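Eukaryotic translation initiation factor 4 gamma 2 (Homo sapiens, PDB 4IUL) probably acts in translation initiation as an eIF4G relative whose MIF4G domain, built of HEAT repeats, interacts with the RNA helicase eIF4A. Local coordinates at residues 207-211 against 250-254; 78-82 against 164-168. One frame throughout, in Å; residues are numbered along the deposited sequence.

Both contacts lie within the MIF4G domain, an all-helical stack of HEAT repeats. Interaction 2 comes first along the chain: it sets helix 74-87 against the loop between helices 141-163 and 170-181. Interaction 1 follows, joining the C-terminal ends of helices 193-210 and 237-251. Their centres are about 21 Å apart. Interaction 2 is nearer the middle of the chain and partly buried; interaction 1 is at the surface, about 20 Å from the chain centre. A salt bridge ties them, Arg209 NH1 to Asp166 OD1 at 2.7 Å. Interaction 2 closes before interaction 1 opens, and the salt bridge joins the loop of one to the helix end of the other.

Interaction 1. Residues 207-211 against 250-254; sequences GPRLD and REHHW
The backbones come closest at Pro208 and Trp254, 6.3 Å between their CA atoms, where the ends of helices 193-210 and 237-251 meet. This is a contact between helix C-termini in the HEAT-repeat solenoid of the MIF4G domain. Helix 237-251 closes with a Schellman motif. His253 is its C-prime residue, with positive phi, and the turn brings Trp254 back toward the other helix.

The indole lies with one face on the backbone of Gly207 and the ring of Pro208. Pro208 CD sits over the six-membered ring of Trp254, 4.1 Å from its centroid, as a CH-pi contact. Gly207 CA makes a second one over the same face. Pro208 CG adds apolar packing at 3.7 Å from Trp254 CE3. The opposite face of the indole rests on Arg250 CA.

Asp211 works at the indole edge. Its CG stands anti to the backbone N (chi1 -155°), which carries the carboxylate across to Trp254 and Arg250. Trp254 NE1 donates to Asp211 OD2 at 3.1 Å, in the ring plane and on the anti side of the carboxylate. Arg250 grips the same carboxylate side-on as a salt bridge, with NE on OD2 and NH2 on OD1. Arg250 NH1 goes to Asp220 in another salt bridge, so the guanidinium links two acids. Phe223 of helix 216-227 also touches both Trp254 and Arg250.

A leucine in place of Trp254 would probably leave Asp211 OD2 without its indole N-H donor and take away the flat face on which Gly207 CA and the Pro208 ring lie. The two arginine bonds differ: Arg250 NH2 reaches Asp211 OD1 on its syn side, nearly straight at 172°, whereas Arg250 NE meets OD2 from above the carboxylate plane.

Interaction 2. Residues 78-82 against 164-168; sequences AQLCL and KLDLI
Leu165 and Leu167 reach from the loop after helix 141-163 onto one side of helix 74-87. The CB of Leu165 starts toward the helix. Its CG lies anti to the carbonyl carbon (chi1 -56°), and the two methyls then part. CD1 goes to Ala78. Leu165 CD1 comes within 3.5 Å of Ala78 O. Ala78 CB is 4.0 Å from the same Leu165 CD1, with the amide oxygen OE1 of Gln79 a little farther off. Leu165 CD2 turns to the next helical turn and meets Leu82 CD2 at 4.2 Å. The two leucine side chains cross at about a right angle there.

A Schellman motif ends helix 141-163 here. Asp166 is the C-prime residue with positive phi, and Leu167 N bonds back to Leu162 O. Either side of Asp166 in the chain, Leu165 and Leu167 both face helix 74-87 of the HEAT-repeat domain, while Asp166 points its carboxylate elsewhere, to Arg209.

Leu167 packs on the same stretch of helix, on the side where Cys81 lies. Leu167 CD1 packs 3.9 Å from Cys81 CB. Leu82 N lies 3.7 Å from Leu167 CD1. Ala78 O, the acceptor for Leu82 N in the helix, lies 3.8 Å from Leu167 CD1. No hydrogen bond crosses between the segments. Leu167 also touches Leu162 and Arg109, and Cys81 packs on Leu112 of helix 107-127.

Interaction 1. Residues 207-211 against 250-254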
ATOM      1  N   GLY A 207      11.579  -6.212  -1.330  1.00 35.92           N
ATOM      2  CA  GLY A 207      12.923  -6.462  -0.836  1.00 35.59           C
ATOM      3  C   GLY A 207      14.092  -6.234  -1.782  1.00 35.66           C
ATOM      4  O   GLY A 207      15.015  -5.488  -1.450  1.00 35.52           O
ATOM      5  N   PRO A 208      14.091  -6.863  -2.966  1.00 34.46           N
ATOM      6  CA  PRO A 208      15.178  -6.705  -3.936  1.00 35.06           C
ATOM      7  C   PRO A 208      15.497  -5.258  -4.350  1.00 33.86           C
ATOM      8  O   PRO A 208      16.666  -4.885  -4.422  1.00 32.62           O
ATOM      9  CB  PRO A 208      14.714  -7.559  -5.117  1.00 34.94           C
ATOM     10  CG  PRO A 208      13.899  -8.611  -4.463  1.00 36.38           C
ATOM     11  CD  PRO A 208      13.096  -7.828  -3.453  1.00 34.76           C
ATOM     12  N   ARG A 209      14.475  -4.443  -4.610  1.00 32.55           N
ATOM     13  CA  ARG A 209      14.720  -3.061  -5.022  1.00 33.90           C
ATOM     14  C   ARG A 209      15.196  -2.151  -3.882  1.00 33.30           C
ATOM     15  O   ARG A 209      15.853  -1.137  -4.118  1.00 32.42           O
ATOM     16  CB  ARG A 209      13.465  -2.447  -5.666  1.00 36.22           C
ATOM     17  CG  ARG A 209      12.352  -2.062  -4.695  1.00 42.18           C
ATOM     18  CD  ARG A 209      11.530  -0.880  -5.237  1.00 47.41           C
ATOM     19  NE  ARG A 209      10.971  -1.160  -6.558  1.00 52.96           N
ATOM     20  CZ  ARG A 209      10.797  -0.249  -7.515  1.00 55.80           C
ATOM     21  NH1 ARG A 209      11.139   1.018  -7.308  1.00 56.32           N
ATOM     22  NH2 ARG A 209      10.296  -0.610  -8.690  1.00 56.62           N
ATOM     23  N   LEU A 210      14.871  -2.518  -2.647  1.00 31.65           N
ATOM     24  CA  LEU A 210      15.258  -1.717  -1.492  1.00 32.66           C
ATOM     25  C   LEU A 210      16.675  -2.023  -1.015  1.00 33.26           C
ATOM     26  O   LEU A 210      17.369  -1.155  -0.476  1.00 33.19           O
ATOM     27  CB  LEU A 210      14.285  -1.979  -0.341  1.00 32.92           C
ATOM     28  CG  LEU A 210      13.271  -0.931   0.129  1.00 34.00           C
ATOM     29  CD1 LEU A 210      12.463  -0.371  -1.025  1.00 31.78           C
ATOM     30  CD2 LEU A 210      12.358  -1.598   1.160  1.00 35.65           C
ATOM     31  N   ASP A 211      17.098  -3.262  -1.242  1.00 32.63           N
ATOM     32  CA  ASP A 211      18.393  -3.741  -0.785  1.00 32.84           C
ATOM     33  C   ASP A 211      19.623  -3.358  -1.614  1.00 32.47           C
ATOM     34  O   ASP A 211      20.333  -4.234  -2.116  1.00 30.47           O
ATOM     35  CB  ASP A 211      18.312  -5.267  -0.630  1.00 34.64           C
ATOM     36  CG  ASP A 211      19.309  -5.814   0.373  1.00 36.72           C
ATOM     37  OD1 ASP A 211      19.855  -5.022   1.172  1.00 36.65           O
ATOM     38  OD2 ASP A 211      19.531  -7.044   0.368  1.00 36.94           O
ATOM     39  N   ARG A 250      17.467 -13.916   0.870  1.00 43.95           N
ATOM     40  CA  ARG A 250      18.333 -12.747   0.916  1.00 44.34           C
ATOM     41  C   ARG A 250      19.798 -13.163   0.965  1.00 43.96           C
ATOM     42  O   ARG A 250      20.650 -12.531   0.338  1.00 42.49           O
ATOM     43  CB  ARG A 250      18.011 -11.879   2.132  1.00 43.35           C
ATOM     44  CG  ARG A 250      18.509 -10.464   1.972  1.00 42.28           C
ATOM     45  CD  ARG A 250      19.120  -9.922   3.242  1.00 41.92           C
ATOM     46  NE  ARG A 250      19.641  -8.574   3.034  1.00 40.52           N
ATOM     47  CZ  ARG A 250      20.515  -7.978   3.836  1.00 41.09           C
ATOM     48  NH1 ARG A 250      20.984  -8.607   4.912  1.00 38.11           N
ATOM     49  NH2 ARG A 250      20.920  -6.749   3.560  1.00 39.82           N
ATOM     50  N   GLU A 251      20.089 -14.222   1.717  1.00 43.57           N
ATOM     51  CA  GLU A 251      21.454 -14.720   1.829  1.00 44.07           C
ATOM     52  C   GLU A 251      21.940 -15.149   0.442  1.00 42.95           C
ATOM     53  O   GLU A 251      23.144 -15.195   0.177  1.00 40.90           O
ATOM     54  CB  GLU A 251      21.507 -15.892   2.816  1.00 46.21           C
ATOM     55  CG  GLU A 251      21.037 -15.514   4.218  1.00 49.42           C
ATOM     56  CD  GLU A 251      21.217 -16.627   5.241  1.00 52.20           C
ATOM     57  OE1 GLU A 251      20.762 -17.764   4.984  1.00 52.94           O
ATOM     58  OE2 GLU A 251      21.809 -16.357   6.311  1.00 53.80           O
ATOM     59  N   HIS A 252      20.988 -15.447  -0.438  1.00 41.83           N
ATOM     60  CA  HIS A 252      21.283 -15.839  -1.811  1.00 42.70           C
ATOM     61  C   HIS A 252      21.165 -14.639  -2.765  1.00 41.53           C
ATOM     62  O   HIS A 252      20.940 -14.812  -3.964  1.00 41.22           O
ATOM     63  CB  HIS A 252      20.323 -16.939  -2.266  1.00 44.22           C
ATOM     64  CG  HIS A 252      20.652 -18.293  -1.725  1.00 48.86           C
ATOM     65  ND1 HIS A 252      20.750 -18.552  -0.375  1.00 51.22           N
ATOM     66  CD2 HIS A 252      20.897 -19.468  -2.354  1.00 50.21           C
ATOM     67  CE1 HIS A 252      21.042 -19.829  -0.194  1.00 52.24           C
ATOM     68  NE2 HIS A 252      21.136 -20.406  -1.380  1.00 52.03           N
ATOM     69  N   HIS A 253      21.318 -13.429  -2.231  1.00 40.09           N
ATOM     70  CA  HIS A 253      21.226 -12.220  -3.040  1.00 40.73           C
ATOM     71  C   HIS A 253      19.931 -12.146  -3.843  1.00 41.83           C
ATOM     72  O   HIS A 253      19.936 -11.729  -5.001  1.00 42.57           O
ATOM     73  CB  HIS A 253      22.412 -12.130  -4.006  1.00 38.35           C
ATOM     74  CG  HIS A 253      23.743 -12.058  -3.326  1.00 39.06           C
ATOM     75  ND1 HIS A 253      24.738 -11.193  -3.726  1.00 38.69           N
ATOM     76  CD2 HIS A 253      24.242 -12.742  -2.271  1.00 39.06           C
ATOM     77  CE1 HIS A 253      25.791 -11.342  -2.944  1.00 37.84           C
ATOM     78  NE2 HIS A 253      25.517 -12.277  -2.052  1.00 39.05           N
ATOM     79  N   TRP A 254      18.822 -12.554  -3.236  1.00 43.36           N
ATOM     80  CA  TRP A 254      17.522 -12.533  -3.908  1.00 46.85           C
ATOM     81  C   TRP A 254      17.546 -13.178  -5.295  1.00 49.58           C
ATOM     82  O   TRP A 254      16.641 -12.952  -6.096  1.00 50.80           O
ATOM     83  CB  TRP A 254      17.003 -11.094  -4.060  1.00 45.47           C
ATOM     84  CG  TRP A 254      16.941 -10.316  -2.783  1.00 46.19           C
ATOM     85  CD1 TRP A 254      17.900  -9.485  -2.278  1.00 46.32           C
ATOM     86  CD2 TRP A 254      15.877 -10.326  -1.828  1.00 46.41           C
ATOM     87  NE1 TRP A 254      17.501  -8.979  -1.064  1.00 46.38           N
ATOM     88  CE2 TRP A 254      16.264  -9.482  -0.762  1.00 46.58           C
ATOM     89  CE3 TRP A 254      14.635 -10.975  -1.764  1.00 46.98           C
ATOM     90  CZ2 TRP A 254      15.450  -9.264   0.353  1.00 44.45           C
ATOM     91  CZ3 TRP A 254      13.828 -10.757  -0.655  1.00 46.42           C
ATOM     92  CH2 TRP A 254      14.243  -9.910   0.390  1.00 45.93           C
TER

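Interaction 2. Residues 78-82 against 164-168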
ATOM      1  N   ALA A  78      -3.930  -1.468  -7.784  1.00 32.03           N
ATOM      2  CA  ALA A  78      -2.592  -0.955  -8.068  1.00 33.83           C
ATOM      3  C   ALA A  78      -2.394  -0.829  -9.578  1.00 33.54           C
ATOM      4  O   ALA A  78      -1.756   0.110 -10.052  1.00 32.10           O
ATOM      5  CB  ALA A  78      -1.527  -1.880  -7.471  1.00 31.94           C
ATOM      6  N   GLN A  79      -2.954  -1.776 -10.325  1.00 33.31           N
ATOM      7  CA  GLN A  79      -2.842  -1.767 -11.777  1.00 35.54           C
ATOM      8  C   GLN A  79      -3.674  -0.614 -12.342  1.00 34.83           C
ATOM      9  O   GLN A  79      -3.307   0.007 -13.339  1.00 34.13           O
ATOM     10  CB  GLN A  79      -3.329  -3.100 -12.350  1.00 37.29           C
ATOM     11  CG  GLN A  79      -2.844  -3.389 -13.766  1.00 42.30           C
ATOM     12  CD  GLN A  79      -1.325  -3.496 -13.867  1.00 42.56           C
ATOM     13  OE1 GLN A  79      -0.684  -4.219 -13.103  1.00 44.02           O
ATOM     14  NE2 GLN A  79      -0.746  -2.780 -14.821  1.00 44.70           N
ATOM     15  N   LEU A  80      -4.795  -0.328 -11.691  1.00 34.13           N
ATOM     16  CA  LEU A  80      -5.655   0.766 -12.128  1.00 33.93           C
ATOM     17  C   LEU A  80      -4.907   2.099 -11.960  1.00 33.16           C
ATOM     18  O   LEU A  80      -4.981   2.986 -12.816  1.00 33.14           O
ATOM     19  CB  LEU A  80      -6.945   0.768 -11.311  1.00 32.70           C
ATOM     20  CG  LEU A  80      -8.036   1.756 -11.713  1.00 33.09           C
ATOM     21  CD1 LEU A  80      -8.510   1.480 -13.139  1.00 30.46           C
ATOM     22  CD2 LEU A  80      -9.195   1.619 -10.728  1.00 32.86           C
ATOM     23  N   CYS A  81      -4.171   2.229 -10.860  1.00 32.47           N
ATOM     24  CA  CYS A  81      -3.404   3.445 -10.612  1.00 31.37           C
ATOM     25  C   CYS A  81      -2.289   3.610 -11.655  1.00 30.67           C
ATOM     26  O   CYS A  81      -1.996   4.731 -12.090  1.00 29.69           O
ATOM     27  CB  CYS A  81      -2.826   3.424  -9.192  1.00 29.73           C
ATOM     28  SG  CYS A  81      -4.093   3.647  -7.877  1.00 29.07           S
ATOM     29  N   LEU A  82      -1.683   2.498 -12.069  1.00 30.37           N
ATOM     30  CA  LEU A  82      -0.616   2.542 -13.071  1.00 30.00           C
ATOM     31  C   LEU A  82      -1.110   3.119 -14.396  1.00 30.38           C
ATOM     32  O   LEU A  82      -0.466   3.988 -14.977  1.00 27.90           O
ATOM     33  CB  LEU A  82      -0.047   1.145 -13.313  1.00 28.52           C
ATOM     34  CG  LEU A  82       0.954   1.005 -14.476  1.00 31.79           C
ATOM     35  CD1 LEU A  82       2.155   1.944 -14.271  1.00 27.84           C
ATOM     36  CD2 LEU A  82       1.425  -0.455 -14.567  1.00 29.25           C
ATOM     37  N   LYS A 164       5.786  -1.939  -6.017  1.00 33.72           N
ATOM     38  CA  LYS A 164       6.189  -2.883  -7.046  1.00 35.53           C
ATOM     39  C   LYS A 164       6.117  -2.272  -8.454  1.00 34.21           C
ATOM     40  O   LYS A 164       6.857  -2.673  -9.343  1.00 35.11           O
ATOM     41  CB  LYS A 164       5.297  -4.124  -6.945  1.00 39.12           C
ATOM     42  CG  LYS A 164       5.554  -5.230  -7.949  1.00 43.64           C
ATOM     43  CD  LYS A 164       4.754  -6.471  -7.543  1.00 47.36           C
ATOM     44  CE  LYS A 164       4.544  -7.434  -8.704  1.00 49.83           C
ATOM     45  NZ  LYS A 164       3.577  -6.881  -9.710  1.00 50.85           N
ATOM     46  N   LEU A 165       5.240  -1.289  -8.644  1.00 31.61           N
ATOM     47  CA  LEU A 165       5.069  -0.636  -9.945  1.00 29.71           C
ATOM     48  C   LEU A 165       5.696   0.759  -9.959  1.00 29.67           C
ATOM     49  O   LEU A 165       5.442   1.556 -10.866  1.00 27.67           O
ATOM     50  CB  LEU A 165       3.576  -0.521 -10.274  1.00 29.77           C
ATOM     51  CG  LEU A 165       2.769  -1.827 -10.279  1.00 28.85           C
ATOM     52  CD1 LEU A 165       1.279  -1.527 -10.330  1.00 31.99           C
ATOM     53  CD2 LEU A 165       3.179  -2.667 -11.469  1.00 30.22           C
ATOM     54  N   ASP A 166       6.508   1.036  -8.940  1.00 28.95           N
ATOM     55  CA  ASP A 166       7.199   2.311  -8.766  1.00 30.12           C
ATOM     56  C   ASP A 166       6.255   3.506  -8.604  1.00 28.56           C
ATOM     57  O   ASP A 166       6.576   4.621  -9.013  1.00 28.03           O
ATOM     58  CB  ASP A 166       8.182   2.564  -9.925  1.00 31.20           C
ATOM     59  CG  ASP A 166       9.370   3.451  -9.508  1.00 36.48           C
ATOM     60  OD1 ASP A 166       9.990   3.158  -8.458  1.00 35.11           O
ATOM     61  OD2 ASP A 166       9.693   4.430 -10.223  1.00 36.77           O
ATOM     62  N   LEU A 167       5.101   3.266  -7.985  1.00 29.24           N
ATOM     63  CA  LEU A 167       4.108   4.318  -7.752  1.00 28.55           C
ATOM     64  C   LEU A 167       4.276   5.048  -6.407  1.00 29.11           C
ATOM     65  O   LEU A 167       3.670   6.097  -6.195  1.00 28.64           O
ATOM     66  CB  LEU A 167       2.692   3.739  -7.899  1.00 29.27           C
ATOM     67  CG  LEU A 167       2.370   3.350  -9.357  1.00 30.87           C
ATOM     68  CD1 LEU A 167       0.991   2.690  -9.473  1.00 26.69           C
ATOM     69  CD2 LEU A 167       2.442   4.606 -10.227  1.00 31.25           C
ATOM     70  N   ILE A 168       5.076   4.486  -5.498  1.00 28.25           N
ATOM     71  CA  ILE A 168       5.388   5.129  -4.219  1.00 28.16           C
ATOM     72  C   ILE A 168       6.880   4.881  -3.971  1.00 31.24           C
ATOM     73  O   ILE A 168       7.473   4.015  -4.615  1.00 31.45           O
ATOM     74  CB  ILE A 168       4.531   4.601  -3.020  1.00 28.96           C
ATOM     75  CG1 ILE A 168       4.535   3.072  -2.970  1.00 27.27           C
ATOM     76  CG2 ILE A 168       3.117   5.184  -3.089  1.00 23.94           C
ATOM     77  CD1 ILE A 168       5.731   2.498  -2.234  1.00 29.57           C
TER